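Local structure of RNase NGR3 (Nicotiana glutinosa, 1VD3) at residues A132-R137 / I203-F208. The protein probably cleaves RNA as a ribonuclease of the T2 family, binding nucleotides such as the uridine monophosphate held in its pocket. Numbering follows the deposited sequence.
Sequences AEITPR and IEFPPF
The ring of Phe205 packs against residues 134-136, with Pro136 set over one of its faces. Phe205 holds CG anti to its backbone N (chi1 -178°), so the ring runs alongside the proline and points the same way. Pro136 CG sits 4.0 Å from the ring centroid and somewhat toward the rim, a CH-pi contact, while Pro136 CD meets Phe205 CE2 at 3.6 Å. Proline suits this place: its compact, conformationally restricted ring offers C-H groups to the aromatic face, and lacking an N-H it brings no donor to be satisfied there. Ile134 crosses the phenylalanine at about a right angle and touches CD2 through its CG2 branch, and its carbonyl O lies at the ring edge, near the ring plane. The broad ring thus serves both residues, and the branched isoleucine can touch it while also packing on helix 144-155. Through CB, Pro136 also meets a second proline, at 3.9 Å from Pro207 CB.

Beside this apolar packing the backbones are tied once directly. Arg137 N donates to Phe205 O over 2.8 Å, fairly straight at 156° but from above the carbonyl plane, and the same oxygen receives a CA-H...O contact from Pro136. One water bridges the two backbones, donating a hydrogen bond to Arg137 O and accepting one from Phe205 N. An alanine in place of Phe205 would probably keep the backbone bond but lose the surface on which Pro136 and Ile134 rest, loosening the loop.

In this alpha+beta fold of the RNase T2 family, the contact fastens the loop after helix 125-131, past its Schellman end at Glu133, to the C-terminal chain leaving strand 202-205. Phe205 touches Ile173 of strand 171-181 and meets the ring of Trp17, and Glu204 bonds through OE2 to Gly139 N, further along the same loop.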
loop_
_atom_site.group_PDB
_atom_site.type_symbol
_atom_site.label_atom_id
_atom_site.label_comp_id
_atom_site.label_asym_id
_atom_site.label_seq_id
_atom_site.Cartn_x
_atom_site.Cartn_y
_atom_site.Cartn_z
ATOM N N ALA A 132 -3.316 16.424 11.408
ATOM C CA ALA A 132 -2.544 17.548 10.888
ATOM C C ALA A 132 -3.393 18.422 9.968
ATOM O O ALA A 132 -2.866 19.250 9.226
ATOM C CB ALA A 132 -1.314 17.035 10.132
ATOM N N GLU A 133 -4.706 18.224 10.026
ATOM C CA GLU A 133 -5.668 18.978 9.221
ATOM C C GLU A 133 -5.583 18.718 7.721
ATOM O O GLU A 133 -5.999 19.548 6.914
ATOM C CB GLU A 133 -5.527 20.481 9.479
ATOM C CG GLU A 133 -5.892 20.909 10.889
ATOM C CD GLU A 133 -6.142 22.401 10.990
ATOM O OE1 GLU A 133 -5.224 23.185 10.662
ATOM O OE2 GLU A 133 -7.259 22.789 11.393
ATOM N N ILE A 134 -5.048 17.562 7.351
ATOM C CA ILE A 134 -4.931 17.202 5.946
ATOM C C ILE A 134 -6.066 16.239 5.622
ATOM O O ILE A 134 -6.045 15.078 6.029
ATOM C CB ILE A 134 -3.569 16.534 5.661
ATOM C CG1 ILE A 134 -2.442 17.504 6.023
ATOM C CG2 ILE A 134 -3.480 16.130 4.197
ATOM C CD1 ILE A 134 -1.056 16.926 5.868
ATOM N N THR A 135 -7.063 16.740 4.901
ATOM C CA THR A 135 -8.222 15.947 4.530
ATOM C C THR A 135 -8.462 15.992 3.025
ATOM O O THR A 135 -8.059 16.941 2.346
ATOM C CB THR A 135 -9.482 16.456 5.264
ATOM O OG1 THR A 135 -9.685 17.840 4.962
ATOM C CG2 THR A 135 -9.316 16.300 6.772
ATOM N N PRO A 136 -9.122 14.958 2.481
ATOM C CA PRO A 136 -9.416 14.874 1.049
ATOM C C PRO A 136 -10.186 16.068 0.483
ATOM O O PRO A 136 -11.163 16.530 1.070
ATOM C CB PRO A 136 -10.209 13.579 0.939
ATOM C CG PRO A 136 -9.637 12.746 2.029
ATOM C CD PRO A 136 -9.546 13.728 3.169
ATOM N N ARG A 137 -9.728 16.552 -0.666
ATOM C CA ARG A 137 -10.349 17.670 -1.367
ATOM C C ARG A 137 -9.651 17.809 -2.717
ATOM O O ARG A 137 -8.509 17.384 -2.869
ATOM C CB ARG A 137 -10.236 18.966 -0.546
ATOM C CG ARG A 137 -8.824 19.393 -0.160
ATOM C CD ARG A 137 -8.841 20.600 0.788
ATOM N NE ARG A 137 -9.372 21.806 0.155
ATOM C CZ ARG A 137 -9.578 22.962 0.785
ATOM N NH1 ARG A 137 -9.300 23.082 2.077
ATOM N NH2 ARG A 137 -10.063 24.004 0.121
ATOM N N ILE A 203 0.642 18.986 -3.703
ATOM C CA ILE A 203 -0.079 17.884 -4.321
ATOM C C ILE A 203 -1.530 17.774 -3.873
ATOM O O ILE A 203 -1.940 18.373 -2.879
ATOM C CB ILE A 203 0.619 16.530 -4.062
ATOM C CG1 ILE A 203 0.698 16.255 -2.561
ATOM C CG2 ILE A 203 2.010 16.536 -4.685
ATOM C CD1 ILE A 203 1.278 14.884 -2.225
ATOM N N GLU A 204 -2.288 16.991 -4.629
ATOM C CA GLU A 204 -3.698 16.775 -4.364
ATOM C C GLU A 204 -3.940 15.495 -3.571
ATOM O O GLU A 204 -3.260 14.483 -3.765
ATOM C CB GLU A 204 -4.450 16.706 -5.691
ATOM C CG GLU A 204 -5.952 16.508 -5.564
ATOM C CD GLU A 204 -6.615 16.387 -6.915
ATOM O OE1 GLU A 204 -6.354 15.386 -7.618
ATOM O OE2 GLU A 204 -7.390 17.299 -7.278
ATOM N N PHE A 205 -4.911 15.565 -2.666
ATOM C CA PHE A 205 -5.322 14.439 -1.829
ATOM C C PHE A 205 -6.809 14.339 -2.181
ATOM O O PHE A 205 -7.674 14.741 -1.402
ATOM C CB PHE A 205 -5.111 14.793 -0.349
ATOM C CG PHE A 205 -5.445 13.684 0.610
ATOM C CD1 PHE A 205 -5.373 12.350 0.220
ATOM C CD2 PHE A 205 -5.788 13.978 1.928
ATOM C CE1 PHE A 205 -5.637 11.325 1.132
ATOM C CE2 PHE A 205 -6.053 12.963 2.847
ATOM C CZ PHE A 205 -5.975 11.632 2.443
ATOM N N PRO A 206 -7.113 13.800 -3.378
ATOM C CA PRO A 206 -8.457 13.620 -3.937
ATOM C C PRO A 206 -9.480 12.853 -3.107
ATOM O O PRO A 206 -9.203 11.777 -2.581
ATOM C CB PRO A 206 -8.181 12.949 -5.281
ATOM C CG PRO A 206 -6.972 12.107 -4.983
ATOM C CD PRO A 206 -6.116 13.074 -4.190
ATOM N N PRO A 207 -10.691 13.415 -2.973
ATOM C CA PRO A 207 -11.769 12.781 -2.210
ATOM C C PRO A 207 -12.401 11.675 -3.059
ATOM O O PRO A 207 -12.123 11.569 -4.255
ATOM C CB PRO A 207 -12.735 13.932 -1.970
ATOM C CG PRO A 207 -12.609 14.717 -3.254
ATOM C CD PRO A 207 -11.109 14.739 -3.477
ATOM N N PHE A 208 -13.249 10.858 -2.440
ATOM C CA PHE A 208 -13.920 9.769 -3.141
ATOM C C PHE A 208 -15.318 10.182 -3.591
ATOM O O PHE A 208 -16.001 10.952 -2.911
ATOM C CB PHE A 208 -14.014 8.537 -2.233
ATOM C CG PHE A 208 -13.288 7.330 -2.761
ATOM C CD1 PHE A 208 -12.433 6.611 -1.932
ATOM C CD2 PHE A 208 -13.474 6.897 -4.075
ATOM C CE1 PHE A 208 -11.774 5.475 -2.395
ATOM C CE2 PHE A 208 -12.818 5.759 -4.553
ATOM C CZ PHE A 208 -11.966 5.047 -3.708
HETATM O O HOH W 1 -6.148 18.083 -2.051
#